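Local coordinates for protein alpha-galactosidase (Lactobacillus brevis, PDB 3MI6) that probably hydrolyses alpha-galactosides, releasing their terminal, non-reducing alpha-D-galactose, as a member of glycosyl hydrolase family 36, at residues Q446-P454 and L500-L511; G214-S225 and S255-V264. All blocks are in the same frame, centred on the assembly; numbering follows the deposited sequence.

Contact 1 of 2, residues Q446-P454 and L500-L511; sequences QFVLDMARP and LPHRYILGVYQL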
loop_
_atom_site.group_PDB
_atom_site.type_symbol
_atom_site.label_atom_id
_atom_site.label_comp_id
_atom_site.label_asym_id
_atom_site.label_seq_id
_atom_site.Cartn_x
_atom_site.Cartn_y
_atom_site.Cartn_z
ATOM N N GLN D 446 6.803 36.164 28.097
ATOM C CA GLN D 446 6.157 37.353 27.529
ATOM C C GLN D 446 4.644 37.155 27.286
ATOM O O GLN D 446 4.104 36.047 27.418
ATOM C CB GLN D 446 6.829 37.745 26.218
ATOM C CG GLN D 446 6.383 36.920 25.015
ATOM C CD GLN D 446 7.409 36.914 23.875
ATOM O OE1 GLN D 446 7.039 36.900 22.698
ATOM N NE2 GLN D 446 8.705 36.910 24.224
ATOM N N PHE D 447 3.959 38.237 26.933
ATOM C CA PHE D 447 2.519 38.193 26.699
ATOM C C PHE D 447 2.209 39.041 25.494
ATOM O O PHE D 447 3.092 39.743 25.004
ATOM C CB PHE D 447 1.786 38.732 27.918
ATOM C CG PHE D 447 2.109 37.989 29.164
ATOM C CD1 PHE D 447 3.264 38.282 29.869
ATOM C CD2 PHE D 447 1.284 36.963 29.604
ATOM C CE1 PHE D 447 3.580 37.583 30.996
ATOM C CE2 PHE D 447 1.590 36.263 30.733
ATOM C CZ PHE D 447 2.739 36.573 31.437
ATOM N N VAL D 448 0.970 38.996 25.010
ATOM C CA VAL D 448 0.662 39.688 23.768
ATOM C C VAL D 448 -0.190 40.949 23.950
ATOM O O VAL D 448 -1.104 40.981 24.770
ATOM C CB VAL D 448 0.124 38.717 22.657
ATOM C CG1 VAL D 448 0.071 37.283 23.148
ATOM C CG2 VAL D 448 -1.216 39.152 22.151
ATOM N N LEU D 449 0.155 41.998 23.205
ATOM C CA LEU D 449 -0.600 43.255 23.209
ATOM C C LEU D 449 -1.934 43.110 22.513
ATOM O O LEU D 449 -2.038 42.446 21.496
ATOM C CB LEU D 449 0.169 44.338 22.460
ATOM C CG LEU D 449 1.513 44.713 23.051
ATOM C CD1 LEU D 449 2.274 45.623 22.098
ATOM C CD2 LEU D 449 1.266 45.359 24.402
ATOM N N ASP D 450 -2.951 43.774 23.031
ATOM C CA ASP D 450 -4.229 43.789 22.333
ATOM C C ASP D 450 -4.205 44.623 21.038
ATOM O O ASP D 450 -4.588 45.787 21.018
ATOM C CB ASP D 450 -5.324 44.273 23.269
ATOM C CG ASP D 450 -6.678 44.159 22.664
ATOM O OD1 ASP D 450 -6.752 43.899 21.452
ATOM O OD2 ASP D 450 -7.672 44.327 23.393
HETATM N N MSE D 451 -3.759 44.006 19.957
HETATM C CA MSE D 451 -3.726 44.645 18.644
HETATM C C MSE D 451 -5.100 45.053 18.143
HETATM O O MSE D 451 -5.220 45.690 17.104
HETATM C CB MSE D 451 -3.112 43.694 17.612
HETATM C CG MSE D 451 -1.665 43.311 17.879
HETATM SE SE MSE D 451 -0.463 44.854 17.791
HETATM C CE MSE D 451 -0.820 45.414 15.961
ATOM N N ALA D 452 -6.140 44.651 18.858
ATOM C CA ALA D 452 -7.498 44.961 18.446
ATOM C C ALA D 452 -7.808 46.421 18.739
ATOM O O ALA D 452 -8.774 46.972 18.216
ATOM C CB ALA D 452 -8.486 44.055 19.152
ATOM N N ARG D 453 -6.981 47.046 19.577
ATOM C CA ARG D 453 -7.163 48.445 19.947
ATOM C C ARG D 453 -6.378 49.367 19.027
ATOM O O ARG D 453 -5.159 49.249 18.910
ATOM C CB ARG D 453 -6.696 48.678 21.378
ATOM C CG ARG D 453 -7.364 47.818 22.409
ATOM C CD ARG D 453 -6.461 47.666 23.610
ATOM N NE ARG D 453 -7.225 47.328 24.802
ATOM C CZ ARG D 453 -7.465 48.174 25.799
ATOM N NH1 ARG D 453 -6.986 49.413 25.756
ATOM N NH2 ARG D 453 -8.177 47.775 26.845
ATOM N N PRO D 454 -7.077 50.294 18.371
ATOM C CA PRO D 454 -6.409 51.265 17.504
ATOM C C PRO D 454 -5.431 52.175 18.250
ATOM O O PRO D 454 -4.552 52.752 17.623
ATOM C CB PRO D 454 -7.576 52.063 16.915
ATOM C CG PRO D 454 -8.715 51.105 16.942
ATOM C CD PRO D 454 -8.536 50.296 18.189
ATOM N N LEU D 500 -12.151 38.771 18.583
ATOM C CA LEU D 500 -10.802 39.203 18.928
ATOM C C LEU D 500 -9.800 38.634 17.937
ATOM O O LEU D 500 -9.026 39.381 17.341
ATOM C CB LEU D 500 -10.438 38.777 20.345
ATOM C CG LEU D 500 -9.436 39.565 21.193
ATOM C CD1 LEU D 500 -8.961 38.688 22.357
ATOM C CD2 LEU D 500 -8.240 40.086 20.405
ATOM N N PRO D 501 -9.807 37.304 17.743
ATOM C CA PRO D 501 -8.786 36.771 16.845
ATOM C C PRO D 501 -8.746 37.493 15.509
ATOM O O PRO D 501 -7.681 37.933 15.116
ATOM C CB PRO D 501 -9.197 35.307 16.690
ATOM C CG PRO D 501 -9.817 34.983 18.005
ATOM C CD PRO D 501 -10.589 36.223 18.373
ATOM N N HIS D 502 -9.869 37.635 14.822
ATOM C CA HIS D 502 -9.822 38.298 13.524
ATOM C C HIS D 502 -9.430 39.769 13.622
ATOM O O HIS D 502 -8.740 40.299 12.748
ATOM C CB HIS D 502 -11.140 38.170 12.788
ATOM C CG HIS D 502 -11.091 38.691 11.392
ATOM N ND1 HIS D 502 -11.934 39.675 10.938
ATOM C CD2 HIS D 502 -10.287 38.373 10.353
ATOM C CE1 HIS D 502 -11.662 39.933 9.672
ATOM N NE2 HIS D 502 -10.664 39.159 9.294
ATOM N N ARG D 503 -9.870 40.434 14.685
ATOM C CA ARG D 503 -9.590 41.848 14.840
ATOM C C ARG D 503 -8.110 42.035 15.095
ATOM O O ARG D 503 -7.483 42.936 14.537
ATOM C CB ARG D 503 -10.427 42.452 15.967
ATOM C CG ARG D 503 -11.852 42.776 15.567
ATOM C CD ARG D 503 -12.666 43.276 16.741
ATOM N NE ARG D 503 -14.016 43.644 16.322
ATOM C CZ ARG D 503 -14.343 44.840 15.843
ATOM N NH1 ARG D 503 -13.410 45.783 15.719
ATOM N NH2 ARG D 503 -15.593 45.093 15.481
ATOM N N TYR D 504 -7.552 41.169 15.930
ATOM C CA TYR D 504 -6.138 41.229 16.236
ATOM C C TYR D 504 -5.355 41.146 14.933
ATOM O O TYR D 504 -4.398 41.891 14.699
ATOM C CB TYR D 504 -5.764 40.082 17.165
ATOM C CG TYR D 504 -4.279 39.883 17.360
ATOM C CD1 TYR D 504 -3.487 39.396 16.332
ATOM C CD2 TYR D 504 -3.677 40.154 18.580
ATOM C CE1 TYR D 504 -2.144 39.202 16.506
ATOM C CE2 TYR D 504 -2.341 39.962 18.768
ATOM C CZ TYR D 504 -1.570 39.482 17.730
ATOM O OH TYR D 504 -0.219 39.278 17.908
ATOM N N ILE D 505 -5.780 40.240 14.067
ATOM C CA ILE D 505 -5.131 40.099 12.784
ATOM C C ILE D 505 -5.290 41.378 11.927
ATOM O O ILE D 505 -4.306 41.916 11.420
ATOM C CB ILE D 505 -5.505 38.728 12.121
ATOM C CG1 ILE D 505 -4.279 37.813 12.150
ATOM C CG2 ILE D 505 -6.056 38.863 10.713
ATOM C CD1 ILE D 505 -3.004 38.525 11.783
ATOM N N LEU D 506 -6.503 41.904 11.819
ATOM C CA LEU D 506 -6.699 43.168 11.120
ATOM C C LEU D 506 -5.751 44.239 11.667
ATOM O O LEU D 506 -5.200 45.034 10.915
ATOM C CB LEU D 506 -8.153 43.626 11.221
ATOM C CG LEU D 506 -9.166 42.688 10.564
ATOM C CD1 LEU D 506 -10.583 43.191 10.746
ATOM C CD2 LEU D 506 -8.854 42.463 9.091
ATOM N N GLY D 507 -5.553 44.243 12.980
ATOM C CA GLY D 507 -4.605 45.145 13.607
ATOM C C GLY D 507 -3.182 45.022 13.074
ATOM O O GLY D 507 -2.525 46.043 12.766
ATOM N N VAL D 508 -2.696 43.781 12.975
ATOM C CA VAL D 508 -1.378 43.533 12.430
ATOM C C VAL D 508 -1.367 44.099 11.017
ATOM O O VAL D 508 -0.470 44.860 10.668
ATOM C CB VAL D 508 -0.971 42.018 12.507
ATOM C CG1 VAL D 508 0.199 41.667 11.555
ATOM C CG2 VAL D 508 -0.602 41.649 13.922
ATOM N N TYR D 509 -2.376 43.792 10.212
ATOM C CA TYR D 509 -2.386 44.349 8.864
ATOM C C TYR D 509 -2.364 45.875 8.899
ATOM O O TYR D 509 -1.600 46.514 8.173
ATOM C CB TYR D 509 -3.571 43.849 8.045
ATOM C CG TYR D 509 -3.523 42.372 7.787
ATOM C CD1 TYR D 509 -2.311 41.716 7.669
ATOM C CD2 TYR D 509 -4.680 41.636 7.661
ATOM C CE1 TYR D 509 -2.244 40.367 7.427
ATOM C CE2 TYR D 509 -4.627 40.269 7.428
ATOM C CZ TYR D 509 -3.398 39.640 7.311
ATOM O OH TYR D 509 -3.330 38.280 7.072
ATOM N N GLN D 510 -3.195 46.459 9.753
ATOM C CA GLN D 510 -3.162 47.902 9.970
ATOM C C GLN D 510 -1.719 48.386 10.108
ATOM O O GLN D 510 -1.303 49.337 9.450
ATOM C CB GLN D 510 -3.969 48.281 11.223
ATOM C CG GLN D 510 -5.440 48.633 10.973
ATOM C CD GLN D 510 -5.590 49.692 9.893
ATOM O OE1 GLN D 510 -5.338 50.894 10.130
ATOM N NE2 GLN D 510 -5.986 49.252 8.689
ATOM N N LEU D 511 -0.950 47.722 10.962
ATOM C CA LEU D 511 0.402 48.183 11.245
ATOM C C LEU D 511 1.318 48.023 10.037
ATOM O O LEU D 511 2.145 48.893 9.755
ATOM C CB LEU D 511 0.990 47.436 12.436
ATOM C CG LEU D 511 1.856 48.256 13.390
ATOM C CD1 LEU D 511 2.757 47.325 14.157
ATOM C CD2 LEU D 511 2.675 49.303 12.669
#

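Contact 2 of 2, residues G214-S225 and S255-V264; sequences GMQSISSLRMAS and SGNFLDAIEV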
loop_
_atom_site.group_PDB
_atom_site.type_symbol
_atom_site.label_atom_id
_atom_site.label_comp_id
_atom_site.label_asym_id
_atom_site.label_seq_id
_atom_site.Cartn_x
_atom_site.Cartn_y
_atom_site.Cartn_z
ATOM N N GLY D 214 -16.330 11.271 5.706
ATOM C CA GLY D 214 -16.264 12.094 6.885
ATOM C C GLY D 214 -15.334 13.288 6.739
ATOM O O GLY D 214 -15.030 13.754 5.629
HETATM N N MSE D 215 -14.873 13.784 7.876
HETATM C CA MSE D 215 -14.113 15.005 7.889
HETATM C C MSE D 215 -12.629 14.736 7.989
HETATM O O MSE D 215 -12.191 13.990 8.848
HETATM C CB MSE D 215 -14.537 15.856 9.081
HETATM C CG MSE D 215 -13.810 17.167 9.127
HETATM SE SE MSE D 215 -14.580 18.393 7.827
HETATM C CE MSE D 215 -15.987 19.116 8.983
ATOM N N GLN D 216 -11.860 15.326 7.087
ATOM C CA GLN D 216 -10.415 15.431 7.255
ATOM C C GLN D 216 -10.099 16.882 7.023
ATOM O O GLN D 216 -10.305 17.423 5.919
ATOM C CB GLN D 216 -9.634 14.588 6.258
ATOM C CG GLN D 216 -10.163 14.662 4.861
ATOM C CD GLN D 216 -10.763 13.352 4.413
ATOM O OE1 GLN D 216 -11.990 13.225 4.252
ATOM N NE2 GLN D 216 -9.897 12.348 4.223
ATOM N N SER D 217 -9.613 17.519 8.075
ATOM C CA SER D 217 -9.333 18.920 8.001
ATOM C C SER D 217 -8.011 19.168 8.703
ATOM O O SER D 217 -7.498 18.298 9.422
ATOM C CB SER D 217 -10.462 19.681 8.694
ATOM O OG SER D 217 -10.587 19.280 10.055
ATOM N N ILE D 218 -7.451 20.346 8.461
ATOM C CA ILE D 218 -6.397 20.877 9.301
ATOM C C ILE D 218 -6.763 22.323 9.618
ATOM O O ILE D 218 -7.413 22.981 8.832
ATOM C CB ILE D 218 -5.038 20.823 8.593
ATOM C CG1 ILE D 218 -4.978 21.862 7.470
ATOM C CG2 ILE D 218 -4.772 19.437 8.078
ATOM C CD1 ILE D 218 -4.323 21.343 6.222
ATOM N N SER D 219 -6.341 22.816 10.773
ATOM C CA SER D 219 -6.799 24.119 11.244
ATOM C C SER D 219 -5.810 24.826 12.184
ATOM O O SER D 219 -4.773 24.279 12.578
ATOM C CB SER D 219 -8.169 23.973 11.938
ATOM O OG SER D 219 -8.124 23.065 13.042
ATOM N N SER D 220 -6.151 26.050 12.552
ATOM C CA SER D 220 -5.373 26.764 13.544
ATOM C C SER D 220 -6.292 27.510 14.516
ATOM O O SER D 220 -7.253 28.168 14.096
ATOM C CB SER D 220 -4.416 27.727 12.841
ATOM O OG SER D 220 -3.390 28.147 13.713
ATOM N N LEU D 221 -5.999 27.385 15.812
ATOM C CA LEU D 221 -6.696 28.125 16.861
ATOM C C LEU D 221 -5.751 29.042 17.569
ATOM O O LEU D 221 -6.018 29.440 18.696
ATOM C CB LEU D 221 -7.234 27.173 17.904
ATOM C CG LEU D 221 -8.332 26.321 17.315
ATOM C CD1 LEU D 221 -8.649 25.129 18.221
ATOM C CD2 LEU D 221 -9.523 27.236 17.078
ATOM N N ARG D 222 -4.644 29.390 16.931
ATOM C CA ARG D 222 -3.590 30.101 17.643
ATOM C C ARG D 222 -3.369 31.554 17.215
ATOM O O ARG D 222 -2.301 32.113 17.469
ATOM C CB ARG D 222 -2.283 29.324 17.535
ATOM C CG ARG D 222 -2.483 27.814 17.465
ATOM C CD ARG D 222 -1.265 27.123 16.824
ATOM N NE ARG D 222 -0.323 26.633 17.826
ATOM C CZ ARG D 222 -0.253 25.364 18.210
ATOM N NH1 ARG D 222 -1.066 24.464 17.655
ATOM N NH2 ARG D 222 0.637 25.006 19.128
HETATM N N MSE D 223 -4.382 32.167 16.605
HETATM C CA MSE D 223 -4.268 33.539 16.074
HETATM C C MSE D 223 -3.069 33.748 15.124
HETATM O O MSE D 223 -2.501 34.852 15.035
HETATM C CB MSE D 223 -4.192 34.566 17.196
HETATM C CG MSE D 223 -5.502 34.986 17.824
HETATM SE SE MSE D 223 -5.119 36.382 19.185
HETATM C CE MSE D 223 -6.938 36.662 19.804
ATOM N N ALA D 224 -2.692 32.675 14.442
ATOM C CA ALA D 224 -1.708 32.705 13.375
ATOM C C ALA D 224 -1.948 31.437 12.591
ATOM O O ALA D 224 -2.441 30.453 13.153
ATOM C CB ALA D 224 -0.312 32.704 13.930
ATOM N N SER D 225 -1.651 31.460 11.295
ATOM C CA SER D 225 -1.514 30.212 10.565
ATOM C C SER D 225 -0.362 29.644 11.347
ATOM O O SER D 225 0.499 30.397 11.782
ATOM C CB SER D 225 -1.098 30.498 9.131
ATOM O OG SER D 225 -0.029 31.438 9.108
ATOM N N SER D 255 -3.708 35.294 7.841
ATOM C CA SER D 255 -2.555 34.961 8.670
ATOM C C SER D 255 -2.967 34.589 10.074
ATOM O O SER D 255 -2.120 34.440 10.949
ATOM C CB SER D 255 -1.579 36.142 8.742
ATOM O OG SER D 255 -1.427 36.750 7.476
ATOM N N GLY D 256 -4.271 34.470 10.290
ATOM C CA GLY D 256 -4.810 34.167 11.599
ATOM C C GLY D 256 -5.402 32.780 11.593
ATOM O O GLY D 256 -4.915 31.905 10.873
ATOM N N ASN D 257 -6.450 32.572 12.387
ATOM C CA ASN D 257 -7.058 31.256 12.490
ATOM C C ASN D 257 -7.649 30.789 11.178
ATOM O O ASN D 257 -8.472 31.477 10.594
ATOM C CB ASN D 257 -8.134 31.276 13.547
ATOM C CG ASN D 257 -7.568 31.424 14.920
ATOM O OD1 ASN D 257 -6.370 31.279 15.113
ATOM N ND2 ASN D 257 -8.422 31.702 15.894
ATOM N N PHE D 258 -7.232 29.624 10.698
ATOM C CA PHE D 258 -7.819 29.115 9.465
ATOM C C PHE D 258 -8.396 27.707 9.586
ATOM O O PHE D 258 -8.079 26.970 10.521
ATOM C CB PHE D 258 -6.806 29.169 8.327
ATOM C CG PHE D 258 -5.793 28.078 8.375
ATOM C CD1 PHE D 258 -4.618 28.238 9.085
ATOM C CD2 PHE D 258 -6.003 26.893 7.709
ATOM C CE1 PHE D 258 -3.666 27.238 9.123
ATOM C CE2 PHE D 258 -5.055 25.897 7.746
ATOM C CZ PHE D 258 -3.880 26.075 8.459
ATOM N N LEU D 259 -9.250 27.353 8.627
ATOM C CA LEU D 259 -9.726 25.974 8.447
ATOM C C LEU D 259 -9.599 25.501 6.984
ATOM O O LEU D 259 -9.979 26.193 6.061
ATOM C CB LEU D 259 -11.174 25.829 8.932
ATOM C CG LEU D 259 -11.905 24.544 8.552
ATOM C CD1 LEU D 259 -11.483 23.427 9.462
ATOM C CD2 LEU D 259 -13.402 24.744 8.641
ATOM N N ASP D 260 -9.033 24.321 6.802
ATOM C CA ASP D 260 -8.981 23.644 5.512
ATOM C C ASP D 260 -9.684 22.332 5.716
ATOM O O ASP D 260 -9.172 21.459 6.403
ATOM C CB ASP D 260 -7.544 23.350 5.115
ATOM C CG ASP D 260 -6.876 24.516 4.441
ATOM O OD1 ASP D 260 -7.478 25.611 4.343
ATOM O OD2 ASP D 260 -5.728 24.335 3.997
ATOM N N ALA D 261 -10.862 22.189 5.137
ATOM C CA ALA D 261 -11.694 21.058 5.487
ATOM C C ALA D 261 -12.227 20.375 4.259
ATOM O O ALA D 261 -12.698 21.018 3.321
ATOM C CB ALA D 261 -12.822 21.479 6.412
ATOM N N ILE D 262 -12.141 19.055 4.268
ATOM C CA ILE D 262 -12.623 18.252 3.167
ATOM C C ILE D 262 -13.510 17.155 3.695
ATOM O O ILE D 262 -13.074 16.324 4.495
ATOM C CB ILE D 262 -11.493 17.588 2.457
ATOM C CG1 ILE D 262 -10.554 18.639 1.950
ATOM C CG2 ILE D 262 -12.009 16.827 1.286
ATOM C CD1 ILE D 262 -10.139 18.341 0.540
ATOM N N GLU D 263 -14.749 17.148 3.226
ATOM C CA GLU D 263 -15.743 16.201 3.693
ATOM C C GLU D 263 -16.198 15.363 2.517
ATOM O O GLU D 263 -16.509 15.883 1.450
ATOM C CB GLU D 263 -16.928 16.941 4.325
ATOM C CG GLU D 263 -17.916 16.051 5.063
ATOM C CD GLU D 263 -19.081 16.850 5.634
ATOM O OE1 GLU D 263 -19.258 18.010 5.173
ATOM O OE2 GLU D 263 -19.807 16.328 6.530
ATOM N N VAL D 264 -16.207 14.058 2.725
ATOM C CA VAL D 264 -16.683 13.102 1.739
ATOM C C VAL D 264 -18.015 12.612 2.264
ATOM O O VAL D 264 -18.080 12.027 3.340
ATOM C CB VAL D 264 -15.699 11.925 1.594
ATOM C CG1 VAL D 264 -16.206 10.916 0.594
ATOM C CG2 VAL D 264 -14.304 12.448 1.192
HETATM O O HOH W 1 -7.767 31.715 18.639
#

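Contact 1 of 2, residues Q446-P454 and L500-L511
The Tyr504 ring takes the bent side chain of Met451, a selenomethionine, over one face: CG of Met451 lies 3.9 Å from the ring centroid and 24° off the ring normal, a CH-pi contact displaced toward the rim. A methyl group, Val448 CG2, approaches obliquely, 3.7 Å from Tyr504 CE2. The setting is the TIM barrel, in which 446-454 leads into helix 454-471 and 500-511 opens helix 500-518, the next long barrel helix along the chain. With CG of Tyr504 anti to its own backbone nitrogen (chi1 169°), the ring is carried toward 446-454, against Met451 and Val448, and its OH is hydrogen-bonded to Glu416. Successive bends at chi2 and chi3 of Met451 carry CE on to Val508 CG2 at 4.3 Å and Leu511 CD1 at 4.4 Å. Beside this, Ala452 CB meets Leu500 CD2 and Arg503 CB. The type I turn from Asp450 to Arg453 shapes the loop; the Arg453 guanidinium presents its edge, in plane, to the Asp450 carboxylate in a weak NE to OD2 salt bridge, while OD2 is also bonded to Ser489. No conventional hydrogen bond joins the two segments, but a CA-H...O contact does: Gly507 CA lies 3.6 Å from Met451 O.

Contact 2 of 2, residues G214-S225 and S255-V264
Gln216 and Ile262 face each other as a hydrogen-bonded pair in the antiparallel ladder that joins strands 214-219 and 258-264, within the N-terminal beta domain of this family 36 enzyme. The strand axes approach to 4.7 Å with their directions 166° apart, and hydrogen-bonded pairs alternate with non-hydrogen-bonded ones from Gly214-Val264 to Ser219-Leu259. Met215, Ser217, Ala261 and Leu259 share one face. Here the Met215 chain, a selenomethionine bent at chi2 and chi3, turns its SE onto Ala261 CB at 3.8 Å, and Leu259 CD1 packs on Ser217 CB. Met215 and Ser217 also pair with an antiparallel strand of a second subunit, so the sheet continues across that interface. On the other face, Ile218 lays CG1 on Asp260 CB at 3.8 Å and on Phe258 CE2 at 4.0 Å, while Asp260 and Ile262 pack against Met233 of strand 233-236. Phe258 holds CG between its backbone N and carbonyl carbon (chi1 77°), which folds the ring back over the partner strand: Ser219 CA lies over one face, toward the rim, and Ser225 CA meets the edge near the ring plane, 3.9 Å from CE1. Beyond the ladder the chain curls round Asn257. Its CG stands anti to the carbonyl carbon (chi1 -69°), bringing the amide up to the backbone of 221-223, where OD1 accepts from Met223 N and ND2 donates to a water that in turn donates to Leu221 O. The hydroxyl of Ser220, turned anti to its own backbone nitrogen, bonds within the same curl, with OG donating to Ala224 O at 2.6 Å.

How the contacts relate
From the N terminus, contact 2 comes first: 214-225 meets 255-264 and closes a loop of 29 residues that holds strands 233-236 and 247-252. Contact 1 follows, when 446-454 meets 500-511 after 45 residues that include nearly all of helix 454-471 and strand 475-478. The two are in series, neither nested nor crossed, with centres about 20 Å apart. They nevertheless touch, because helix 500-518 of the barrel borders the loop residues just beyond the ladder of the N-terminal domain. Met223 CE lies 3.5 Å from Pro501 CA and 3.7 Å from Leu500 CD2, Ile505 packs on Gly256, and a probable hydrogen bond links Tyr509 OH to Ser255 OG at 2.5 Å.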